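Local coordinates for protein fructose-bisphosphate aldolase (Slackia heliotrinireducens, PDB 4MOZ) that belongs to the DeoC/LacD family of aldolases, whose chain folds into a closed eight-stranded TIM barrel and here assembles with further copies of itself, at residues 14-19 and 167-171; 39-43 and 68-72; 50-54 and 271-275; 99-103 and 172-176. All blocks are in the same frame, centred on the assembly; numbering follows the deposited sequence.

Contact 1: 14-19 and 167-171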
loop_
_atom_site.group_PDB
_atom_site.type_symbol
_atom_site.label_atom_id
_atom_site.label_comp_id
_atom_site.label_asym_id
_atom_site.label_seq_id
_atom_site.Cartn_x
_atom_site.Cartn_y
_atom_site.Cartn_z
ATOM N N ASP C 14 -7.889 -14.324 23.005
ATOM C CA ASP C 14 -7.070 -14.265 21.790
ATOM C C ASP C 14 -5.662 -14.833 22.004
ATOM O O ASP C 14 -4.856 -14.883 21.072
ATOM C CB ASP C 14 -7.019 -12.840 21.208
ATOM C CG ASP C 14 -6.465 -11.811 22.186
ATOM O OD1 ASP C 14 -6.394 -12.101 23.396
ATOM O OD2 ASP C 14 -6.102 -10.698 21.745
ATOM N N VAL C 15 -5.371 -15.250 23.235
ATOM C CA VAL C 15 -4.152 -16.006 23.523
ATOM C C VAL C 15 -4.479 -17.479 23.326
ATOM O O VAL C 15 -5.231 -18.067 24.108
ATOM C CB VAL C 15 -3.631 -15.762 24.955
ATOM C CG1 VAL C 15 -2.427 -16.650 25.246
ATOM C CG2 VAL C 15 -3.279 -14.298 25.164
ATOM N N LEU C 16 -3.915 -18.067 22.277
ATOM C CA LEU C 16 -4.282 -19.415 21.848
ATOM C C LEU C 16 -3.806 -20.476 22.832
ATOM O O LEU C 16 -2.891 -20.231 23.625
ATOM C CB LEU C 16 -3.746 -19.697 20.438
ATOM C CG LEU C 16 -3.988 -18.629 19.357
ATOM C CD1 LEU C 16 -3.333 -19.032 18.047
ATOM C CD2 LEU C 16 -5.471 -18.347 19.148
ATOM N N ALA C 17 -4.437 -21.647 22.772
ATOM C CA ALA C 17 -4.154 -22.753 23.689
ATOM C C ALA C 17 -2.660 -23.050 23.856
ATOM O O ALA C 17 -2.174 -23.182 24.982
ATOM C CB ALA C 17 -4.907 -24.008 23.257
ATOM N N ASP C 18 -1.932 -23.137 22.744
ATOM C CA ASP C 18 -0.509 -23.483 22.793
ATOM C C ASP C 18 0.415 -22.297 23.108
ATOM O O ASP C 18 1.640 -22.438 23.095
ATOM C CB ASP C 18 -0.074 -24.203 21.505
ATOM C CG ASP C 18 -0.128 -23.307 20.269
ATOM O OD1 ASP C 18 -0.708 -22.197 20.326
ATOM O OD2 ASP C 18 0.414 -23.722 19.222
ATOM N N ALA C 19 -0.176 -21.137 23.393
ATOM C CA ALA C 19 0.593 -19.954 23.792
ATOM C C ALA C 19 0.296 -19.531 25.235
ATOM O O ALA C 19 0.938 -18.620 25.771
ATOM C CB ALA C 19 0.328 -18.802 22.832
ATOM N N HIS C 167 -0.555 -11.742 20.965
ATOM C CA HIS C 167 -1.264 -12.686 21.818
ATOM C C HIS C 167 -1.256 -14.074 21.265
ATOM O O HIS C 167 -1.280 -15.043 22.020
ATOM C CB HIS C 167 -2.674 -12.201 22.115
ATOM C CG HIS C 167 -2.713 -11.073 23.113
ATOM N ND1 HIS C 167 -3.788 -10.284 23.275
ATOM C CD2 HIS C 167 -1.741 -10.604 23.997
ATOM C CE1 HIS C 167 -3.529 -9.365 24.225
ATOM N NE2 HIS C 167 -2.274 -9.563 24.665
ATOM N N GLU C 168 -1.191 -14.174 19.943
ATOM C CA GLU C 168 -1.003 -15.450 19.259
ATOM C C GLU C 168 0.324 -16.084 19.692
ATOM O O GLU C 168 0.445 -17.307 19.748
ATOM C CB GLU C 168 -1.029 -15.225 17.743
ATOM C CG GLU C 168 -0.934 -16.484 16.900
ATOM C CD GLU C 168 -0.868 -16.207 15.405
ATOM O OE1 GLU C 168 -0.876 -15.023 14.994
ATOM O OE2 GLU C 168 -0.808 -17.188 14.637
ATOM N N GLU C 169 1.299 -15.234 20.016
ATOM C CA GLU C 169 2.636 -15.675 20.412
ATOM C C GLU C 169 2.833 -15.731 21.924
ATOM O O GLU C 169 3.900 -16.119 22.395
ATOM C CB GLU C 169 3.706 -14.765 19.793
ATOM C CG GLU C 169 3.893 -14.937 18.293
ATOM C CD GLU C 169 4.309 -16.347 17.898
ATOM O OE1 GLU C 169 5.028 -17.014 18.678
ATOM O OE2 GLU C 169 3.918 -16.786 16.796
ATOM N N GLY C 170 1.815 -15.340 22.684
ATOM C CA GLY C 170 1.916 -15.311 24.144
ATOM C C GLY C 170 2.729 -14.146 24.690
ATOM O O GLY C 170 3.262 -14.217 25.800
ATOM N N LEU C 171 2.826 -13.073 23.907
ATOM C CA LEU C 171 3.497 -11.850 24.338
ATOM C C LEU C 171 2.475 -10.883 24.903
ATOM O O LEU C 171 1.343 -10.818 24.419
ATOM C CB LEU C 171 4.221 -11.192 23.161
ATOM C CG LEU C 171 5.396 -11.945 22.535
ATOM C CD1 LEU C 171 5.734 -11.347 21.178
ATOM C CD2 LEU C 171 6.614 -11.938 23.452
HETATM O O HOH W 1 0.455 -19.879 18.736
#

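Contact 2: 39-43 and 68-72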
loop_
_atom_site.group_PDB
_atom_site.type_symbol
_atom_site.label_atom_id
_atom_site.label_comp_id
_atom_site.label_asym_id
_atom_site.label_seq_id
_atom_site.Cartn_x
_atom_site.Cartn_y
_atom_site.Cartn_z
ATOM N N LEU C 39 7.300 -0.004 34.410
ATOM C CA LEU C 39 7.908 0.077 33.083
ATOM C C LEU C 39 9.008 1.136 33.026
ATOM O O LEU C 39 8.768 2.315 33.303
ATOM C CB LEU C 39 6.836 0.344 32.013
ATOM C CG LEU C 39 7.282 0.373 30.541
ATOM C CD1 LEU C 39 6.210 -0.203 29.630
ATOM C CD2 LEU C 39 7.685 1.772 30.080
ATOM N N PHE C 40 10.209 0.700 32.665
ATOM C CA PHE C 40 11.330 1.604 32.445
ATOM C C PHE C 40 11.411 1.919 30.947
ATOM O O PHE C 40 11.788 1.066 30.130
ATOM C CB PHE C 40 12.620 0.979 32.992
ATOM C CG PHE C 40 13.866 1.804 32.771
ATOM C CD1 PHE C 40 13.836 3.198 32.835
ATOM C CD2 PHE C 40 15.086 1.173 32.535
ATOM C CE1 PHE C 40 14.987 3.943 32.639
ATOM C CE2 PHE C 40 16.247 1.915 32.345
ATOM C CZ PHE C 40 16.195 3.302 32.396
ATOM N N ALA C 41 11.027 3.149 30.603
ATOM C CA ALA C 41 10.954 3.597 29.216
ATOM C C ALA C 41 12.310 4.081 28.698
ATOM O O ALA C 41 12.902 5.019 29.241
ATOM C CB ALA C 41 9.895 4.684 29.068
ATOM N N CYS C 42 12.789 3.429 27.642
ATOM C CA CYS C 42 14.089 3.732 27.043
ATOM C C CYS C 42 13.977 3.935 25.532
ATOM O O CYS C 42 14.898 3.611 24.783
ATOM C CB CYS C 42 15.078 2.599 27.338
ATOM S SG CYS C 42 15.422 2.339 29.093
ATOM N N ASP C 43 12.848 4.483 25.093
ATOM C CA ASP C 43 12.553 4.640 23.673
ATOM C C ASP C 43 12.729 6.079 23.176
ATOM O O ASP C 43 12.539 6.358 21.991
ATOM C CB ASP C 43 11.127 4.160 23.386
ATOM C CG ASP C 43 10.068 5.012 24.086
ATOM O OD1 ASP C 43 10.216 5.289 25.297
ATOM O OD2 ASP C 43 9.082 5.397 23.422
ATOM N N LEU C 68 21.467 3.015 29.993
ATOM C CA LEU C 68 20.099 2.506 30.113
ATOM C C LEU C 68 20.073 1.039 30.528
ATOM O O LEU C 68 19.264 0.635 31.366
ATOM C CB LEU C 68 19.324 2.701 28.805
ATOM C CG LEU C 68 19.304 4.116 28.203
ATOM C CD1 LEU C 68 18.689 4.112 26.812
ATOM C CD2 LEU C 68 18.577 5.100 29.104
ATOM N N PHE C 69 20.967 0.245 29.949
ATOM C CA PHE C 69 21.012 -1.184 30.236
ATOM C C PHE C 69 21.617 -1.482 31.607
ATOM O O PHE C 69 21.228 -2.452 32.261
ATOM C CB PHE C 69 21.743 -1.931 29.123
ATOM C CG PHE C 69 20.966 -1.996 27.833
ATOM C CD1 PHE C 69 21.026 -0.948 26.909
ATOM C CD2 PHE C 69 20.164 -3.099 27.542
ATOM C CE1 PHE C 69 20.305 -1.001 25.726
ATOM C CE2 PHE C 69 19.446 -3.157 26.360
ATOM C CZ PHE C 69 19.517 -2.109 25.448
ATOM N N LYS C 70 22.555 -0.640 32.039
ATOM C CA LYS C 70 23.138 -0.745 33.372
ATOM C C LYS C 70 22.081 -0.469 34.440
ATOM O O LYS C 70 22.026 -1.165 35.453
ATOM C CB LYS C 70 24.313 0.223 33.537
ATOM C CG LYS C 70 25.566 -0.137 32.748
ATOM C CD LYS C 70 26.667 0.870 33.053
ATOM C CE LYS C 70 27.850 0.750 32.105
ATOM N NZ LYS C 70 28.750 -0.372 32.472
ATOM N N ILE C 71 21.248 0.544 34.198
ATOM C CA ILE C 71 20.141 0.893 35.089
ATOM C C ILE C 71 19.138 -0.255 35.191
ATOM O O ILE C 71 18.760 -0.659 36.291
ATOM C CB ILE C 71 19.422 2.182 34.639
ATOM C CG1 ILE C 71 20.359 3.387 34.754
ATOM C CG2 ILE C 71 18.179 2.423 35.484
ATOM C CD1 ILE C 71 19.885 4.618 34.009
ATOM N N ALA C 72 18.723 -0.784 34.046
ATOM C CA ALA C 72 17.776 -1.892 34.002
ATOM C C ALA C 72 18.306 -3.124 34.732
ATOM O O ALA C 72 17.537 -3.870 35.344
ATOM C CB ALA C 72 17.443 -2.239 32.560
#

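Contact 3: 50-54 and 271-275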
loop_
_atom_site.group_PDB
_atom_site.type_symbol
_atom_site.label_atom_id
_atom_site.label_comp_id
_atom_site.label_asym_id
_atom_site.label_seq_id
_atom_site.Cartn_x
_atom_site.Cartn_y
_atom_site.Cartn_z
ATOM N N ASN C 50 18.333 13.448 20.774
ATOM C CA ASN C 50 19.314 13.453 21.854
ATOM C C ASN C 50 18.949 14.440 22.966
ATOM O O ASN C 50 19.726 14.654 23.898
ATOM C CB ASN C 50 20.724 13.733 21.308
ATOM C CG ASN C 50 21.814 13.078 22.141
ATOM O OD1 ASN C 50 21.652 11.956 22.625
ATOM N ND2 ASN C 50 22.939 13.778 22.311
ATOM N N GLY C 51 17.756 15.025 22.864
ATOM C CA GLY C 51 17.266 16.011 23.832
ATOM C C GLY C 51 17.153 15.533 25.274
ATOM O O GLY C 51 17.385 16.303 26.205
ATOM N N ASP C 52 16.798 14.265 25.465
ATOM C CA ASP C 52 16.667 13.709 26.810
ATOM C C ASP C 52 17.954 13.086 27.355
ATOM O O ASP C 52 17.974 12.615 28.495
ATOM C CB ASP C 52 15.543 12.667 26.858
ATOM C CG ASP C 52 14.188 13.247 26.501
ATOM O OD1 ASP C 52 13.959 14.457 26.729
ATOM O OD2 ASP C 52 13.345 12.478 25.992
ATOM N N PHE C 53 19.024 13.085 26.561
ATOM C CA PHE C 53 20.222 12.318 26.920
ATOM C C PHE C 53 21.511 13.128 27.047
ATOM O O PHE C 53 22.522 12.607 27.514
ATOM C CB PHE C 53 20.408 11.146 25.954
ATOM C CG PHE C 53 19.249 10.196 25.943
ATOM C CD1 PHE C 53 18.134 10.442 25.141
ATOM C CD2 PHE C 53 19.258 9.065 26.750
ATOM C CE1 PHE C 53 17.051 9.574 25.143
ATOM C CE2 PHE C 53 18.182 8.188 26.749
ATOM C CZ PHE C 53 17.076 8.443 25.946
ATOM N N TYR C 54 21.466 14.392 26.633
ATOM C CA TYR C 54 22.615 15.294 26.729
ATOM C C TYR C 54 22.134 16.734 26.833
ATOM O O TYR C 54 21.236 17.145 26.102
ATOM C CB TYR C 54 23.549 15.133 25.522
ATOM C CG TYR C 54 24.759 16.050 25.545
ATOM C CD1 TYR C 54 25.921 15.684 26.226
ATOM C CD2 TYR C 54 24.743 17.285 24.887
ATOM C CE1 TYR C 54 27.030 16.519 26.255
ATOM C CE2 TYR C 54 25.848 18.127 24.909
ATOM C CZ TYR C 54 26.990 17.738 25.593
ATOM O OH TYR C 54 28.095 18.562 25.622
ATOM N N ARG C 271 12.886 9.491 31.341
ATOM C CA ARG C 271 13.987 10.429 31.571
ATOM C C ARG C 271 14.224 10.791 33.032
ATOM O O ARG C 271 15.356 11.084 33.417
ATOM C CB ARG C 271 13.844 11.685 30.701
ATOM C CG ARG C 271 12.629 12.538 31.001
ATOM C CD ARG C 271 12.330 13.447 29.826
ATOM N NE ARG C 271 10.977 13.985 29.896
ATOM C CZ ARG C 271 10.371 14.635 28.905
ATOM N NH1 ARG C 271 9.134 15.083 29.074
ATOM N NH2 ARG C 271 10.993 14.835 27.747
ATOM N N ASN C 272 13.173 10.753 33.847
ATOM C CA ASN C 272 13.323 11.022 35.272
ATOM C C ASN C 272 14.315 10.056 35.920
ATOM O O ASN C 272 15.019 10.416 36.863
ATOM C CB ASN C 272 11.977 10.982 35.995
ATOM C CG ASN C 272 11.985 11.783 37.289
ATOM O OD1 ASN C 272 12.906 12.561 37.552
ATOM N ND2 ASN C 272 10.956 11.601 38.102
ATOM N N ILE C 273 14.377 8.836 35.395
ATOM C CA ILE C 273 15.372 7.869 35.834
ATOM C C ILE C 273 16.727 8.109 35.157
ATOM O O ILE C 273 17.721 8.397 35.835
ATOM C CB ILE C 273 14.915 6.415 35.583
ATOM C CG1 ILE C 273 13.711 6.066 36.464
ATOM C CG2 ILE C 273 16.063 5.450 35.835
ATOM C CD1 ILE C 273 12.969 4.811 36.031
ATOM N N HIS C 274 16.762 8.008 33.826
ATOM C CA HIS C 274 18.039 7.927 33.118
ATOM C C HIS C 274 18.853 9.192 33.041
ATOM O O HIS C 274 20.053 9.119 32.811
ATOM C CB HIS C 274 17.908 7.245 31.749
ATOM C CG HIS C 274 17.049 7.994 30.751
ATOM N ND1 HIS C 274 17.404 9.191 30.233
ATOM C CD2 HIS C 274 15.838 7.649 30.149
ATOM C CE1 HIS C 274 16.460 9.600 29.368
ATOM N NE2 HIS C 274 15.501 8.655 29.317
ATOM N N GLN C 275 18.233 10.352 33.266
ATOM C CA GLN C 275 18.984 11.623 33.313
ATOM C C GLN C 275 19.860 11.782 34.567
ATOM O O GLN C 275 20.693 12.691 34.641
ATOM C CB GLN C 275 18.055 12.824 33.151
ATOM C CG GLN C 275 17.472 12.938 31.751
ATOM C CD GLN C 275 16.515 14.100 31.584
ATOM O OE1 GLN C 275 16.136 14.762 32.549
ATOM N NE2 GLN C 275 16.115 14.351 30.346
HETATM O O HOH W 2 14.602 16.220 28.950
#

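Contact 4: 99-103 and 172-176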
loop_
_atom_site.group_PDB
_atom_site.type_symbol
_atom_site.label_atom_id
_atom_site.label_comp_id
_atom_site.label_asym_id
_atom_site.label_seq_id
_atom_site.Cartn_x
_atom_site.Cartn_y
_atom_site.Cartn_z
ATOM N N TYR C 99 12.542 -7.650 28.502
ATOM C CA TYR C 99 12.483 -6.665 27.420
ATOM C C TYR C 99 11.098 -6.538 26.802
ATOM O O TYR C 99 10.440 -7.537 26.496
ATOM C CB TYR C 99 13.522 -6.972 26.333
ATOM C CG TYR C 99 14.951 -6.786 26.797
ATOM C CD1 TYR C 99 15.496 -5.505 26.945
ATOM C CD2 TYR C 99 15.759 -7.888 27.088
ATOM C CE1 TYR C 99 16.802 -5.333 27.374
ATOM C CE2 TYR C 99 17.068 -7.727 27.517
ATOM C CZ TYR C 99 17.586 -6.450 27.658
ATOM O OH TYR C 99 18.887 -6.283 28.083
ATOM N N LEU C 100 10.668 -5.289 26.642
ATOM C CA LEU C 100 9.471 -4.961 25.891
ATOM C C LEU C 100 9.915 -4.200 24.644
ATOM O O LEU C 100 10.473 -3.097 24.745
ATOM C CB LEU C 100 8.535 -4.094 26.728
ATOM C CG LEU C 100 7.122 -3.880 26.175
ATOM C CD1 LEU C 100 6.148 -4.841 26.833
ATOM C CD2 LEU C 100 6.673 -2.450 26.419
ATOM N N VAL C 101 9.681 -4.791 23.474
ATOM C CA VAL C 101 10.107 -4.183 22.214
ATOM C C VAL C 101 9.095 -3.145 21.728
ATOM O O VAL C 101 7.945 -3.471 21.407
ATOM C CB VAL C 101 10.379 -5.240 21.124
ATOM C CG1 VAL C 101 10.836 -4.572 19.832
ATOM C CG2 VAL C 101 11.429 -6.235 21.604
ATOM N N LYS C 102 9.536 -1.891 21.695
ATOM C CA LYS C 102 8.711 -0.795 21.215
ATOM C C LYS C 102 8.673 -0.829 19.688
ATOM O O LYS C 102 9.664 -0.526 19.027
ATOM C CB LYS C 102 9.237 0.543 21.747
ATOM C CG LYS C 102 8.423 1.766 21.348
ATOM C CD LYS C 102 6.964 1.646 21.768
ATOM C CE LYS C 102 6.320 3.012 21.920
ATOM N NZ LYS C 102 6.230 3.727 20.616
HETATM N N MSE C 103 7.516 -1.203 19.147
HETATM C CA MSE C 103 7.353 -1.518 17.724
HETATM C C MSE C 103 7.364 -0.310 16.791
HETATM O O MSE C 103 7.785 -0.424 15.641
HETATM C CB MSE C 103 6.059 -2.302 17.501
HETATM C CG MSE C 103 6.020 -3.631 18.209
HETATM SE SE MSE C 103 7.426 -4.840 17.622
HETATM C CE MSE C 103 6.803 -5.190 15.802
ATOM N N ILE C 172 2.863 -10.129 25.927
ATOM C CA ILE C 172 1.985 -9.088 26.448
ATOM C C ILE C 172 2.067 -7.849 25.551
ATOM O O ILE C 172 3.006 -7.707 24.764
ATOM C CB ILE C 172 2.265 -8.741 27.932
ATOM C CG1 ILE C 172 3.583 -7.983 28.088
ATOM C CG2 ILE C 172 2.231 -9.999 28.804
ATOM C CD1 ILE C 172 3.622 -7.075 29.298
ATOM N N VAL C 173 1.071 -6.971 25.651
ATOM C CA VAL C 173 1.047 -5.762 24.837
ATOM C C VAL C 173 0.738 -4.521 25.663
ATOM O O VAL C 173 -0.282 -4.459 26.352
ATOM C CB VAL C 173 0.029 -5.859 23.681
ATOM C CG1 VAL C 173 0.085 -4.606 22.814
ATOM C CG2 VAL C 173 0.292 -7.097 22.834
ATOM N N VAL C 174 1.630 -3.540 25.578
ATOM C CA VAL C 174 1.425 -2.232 26.185
ATOM C C VAL C 174 1.210 -1.213 25.064
ATOM O O VAL C 174 2.047 -1.080 24.168
ATOM C CB VAL C 174 2.633 -1.792 27.048
ATOM C CG1 VAL C 174 2.361 -0.448 27.717
ATOM C CG2 VAL C 174 2.980 -2.853 28.090
ATOM N N LEU C 175 0.088 -0.503 25.112
ATOM C CA LEU C 175 -0.160 0.573 24.168
ATOM C C LEU C 175 0.014 1.926 24.840
ATOM O O LEU C 175 -0.571 2.180 25.891
ATOM C CB LEU C 175 -1.561 0.457 23.564
ATOM C CG LEU C 175 -1.879 -0.780 22.717
ATOM C CD1 LEU C 175 -3.330 -0.737 22.257
ATOM C CD2 LEU C 175 -0.940 -0.903 21.522
ATOM N N TRP C 176 0.845 2.777 24.249
ATOM C CA TRP C 176 0.894 4.181 24.620
ATOM C C TRP C 176 -0.179 4.855 23.835
ATOM O O TRP C 176 -0.205 4.756 22.614
ATOM C CB TRP C 176 2.221 4.797 24.222
ATOM C CG TRP C 176 3.385 4.490 25.122
ATOM C CD1 TRP C 176 4.076 5.380 25.937
ATOM C CD2 TRP C 176 4.068 3.198 25.297
ATOM N NE1 TRP C 176 5.095 4.746 26.598
ATOM C CE2 TRP C 176 5.149 3.436 26.258
ATOM C CE3 TRP C 176 3.895 1.920 24.779
ATOM C CZ2 TRP C 176 6.010 2.422 26.668
ATOM C CZ3 TRP C 176 4.759 0.903 25.203
ATOM C CH2 TRP C 176 5.797 1.150 26.122
#

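Contact 1: 14-19 and 167-171
His-167 sets the edge of its imidazole against the carboxylate of Asp-14, the two planes 79° apart. The bond from ND1 of His-167 to OD2 of Asp-14 is 2.8 Å long and nearly straight; it lies in the ring plane but reaches the oxygen from above the carboxylate plane. NE2 of His-167 is held by Asp-207, which helps fix the ring's rotation, while OD2 of Asp-14 also meets Arg-84 of the second subunit, a charge that would favour an ionised carboxylate. Val-15 lies over the root of the histidine, CG2 3.7 Å from CB of His-167, and its CA-H points at the carbonyl O of His-167 across 3.4 Å. Here helix 152-168 ends in a Schellman motif: Gly-170 takes the positive phi (76°) that glycine adopts most easily. Ala-19, small enough to come close to this turn, brings its CB to 3.4 Å from the carbonyl O of Glu-168. The same oxygen accepts a hydrogen bond from a water that also donates to OD1 of Asp-18. CG of Glu-168 lies opposite its backbone N (chi1 -176°), which carries the extended chain out alongside Leu-16, CD1 of Leu-16 being 3.7 Å from CG of Glu-168; Leu-16 also packs on Ala-130 of the second subunit.

Contact 2: 39-43 and 68-72
Phe-40, Leu-68 and Cys-42 bury the most surface where strand 37-41, first of the barrel, meets helix 66-74. The helix belongs to a beta-alpha-beta crossover: the chain runs up the strand, returns along the helix and enters the parallel strand 79-82. Accordingly the short axes are nearly antiparallel (168°) and 10.4 Å apart, a gap that large apolar side chains can bridge. Phe-40 does most of this. With CG opposite the backbone N (chi1 178°), its ring projects from the outer side of the strand to the helix, and CE2 of Phe-40 comes 3.7 Å from CG2 of Ile-71, whose side chain crosses it at about a right angle. Ala-72 offers just a methyl, so the helix can come in close beside the ring; CB of Ala-72 lies 4.1 Å from CD2 of Phe-40. Ile-273 of the short helix 271-274 packs on Phe-40 as well. One turn back along the helix, Leu-68 faces Cys-42, a compact and weakly polar residue suited to a buried place: SG of Cys-42 is 3.9 Å from CB of Leu-68, and the same sulfur sits over one face of the Phe-40 ring, toward its rim. The ring's edge is turned to the helix backbone, where CE2 of Phe-40 lies 3.4 Å from the carbonyl O of Leu-68, an oxygen already bonded within the helix to N of Ala-72.

Contact 3: 50-54 and 271-275
Asp-52 and Arg-271 have their CA atoms 6.4 Å apart, and Phe-53 and Gln-275 come about as near, so a turn of the loop lies beside a single helical turn. In the loop, N of Phe-53 bonds to O of Asn-50; across from it, N of Gln-275 bonds back to O of Arg-271. Helix 271-274 is an extra short helix between the eighth barrel strand, 266-269, and helix 278-294, and the loop follows the first strand, so the contact links the segments that follow the first and last strands, neighbours where the barrel closes. Phe-53 and His-274 form an offset stack, centroids 4.4 Å apart and planes 5° from parallel. The imidazole is put there by chi1 of 64°, the crowded position between N and the carbonyl carbon; CA of Arg-271 covers its other face, and ND1 of His-274 is held by Asp-62. Gln-275, long and straight beyond CG, reaches back with NE2 to the carbonyl O of Asp-52 (3.1 Å, 154°), the oxygen lying close to the amide plane. Asp-52 also receives NH2 of Arg-271 on OD1 at 3.2 Å, a salt bridge in which OD1 lies near the guanidinium plane but is met from above the carboxylate plane, the two planes standing almost perpendicular. A water joins OD1 of Asp-52 to NE2 of Gln-275, while OD2 of Asp-52 is taken by His-48. With both carboxylate oxygens engaged and a positive arginine beside it, Asp-52 probably stays ionised, and its backbone and side chain together tie the loop to the helix.

Contact 4: 99-103 and 172-176
Ile-172 opens strand 172-177 by meeting Leu-100 across the barrel interior; it brings only its outer end near, CD1 of Ile-172 lying 4.2 Å from CD1 of Leu-100. Two residues on, Val-174 starts out toward strand 99-102; its CG2 is 3.9 Å from CD1 of Leu-100, whose side chain it crosses at about a right angle. The branched leucine thus serves several neighbours: CD1 of Leu-100 meets both Ile-172 and Val-174, while CD2 touches Val-174 and goes on to Trp-176. Trp-176 supplies the broad surface needed to span the remaining distance. The edge of its indole receives Leu-100 from the opposing side, with CD2 of Leu-100 3.7 Å from CH2 of Trp-176 and in the ring plane. Over one face lies Lys-102, bent at chi2 (57°) and again at chi4, which lays its aliphatic part on the ring: CE of Lys-102 is 4.1 Å from the centroid of the six-membered ring, a CH-pi contact. The ammonium reaches onward to Thr-144 and the carbonyl of Asn-104, leaving at most a weak cation-pi attraction to the indole. Strand 138-145 separates the two strands in the sheet, and the axes of the short segments approach to 8.6 Å, at 50°, so the side chains meet in the barrel interior, over the intervening strand, as in the layered core of a TIM barrel.

In the fold
All four contacts are built round one closed barrel of eight parallel strands. Contact 4 lies inside it, 8 Å from the chain's centre; contact 2 sits 13 Å away, centre to centre, and the two touch where Leu-39 reaches Leu-100 and Trp-176. Contact 3 touches contact 2 (centres 11 Å apart), through Leu-68 on His-274 and Ile-71 on Ile-273. Contact 1 lies across the chain's centre from contact 3, their centres 35 Å apart, but helix 152-168 leads directly from it into strand 172-177 of contact 4. Along the chain, contact 2 closes before contact 4 opens, whereas contact 1 interlaces with contacts 3 and 4, as contact 2 does with contact 3, so distant sequence regions are bound into one domain.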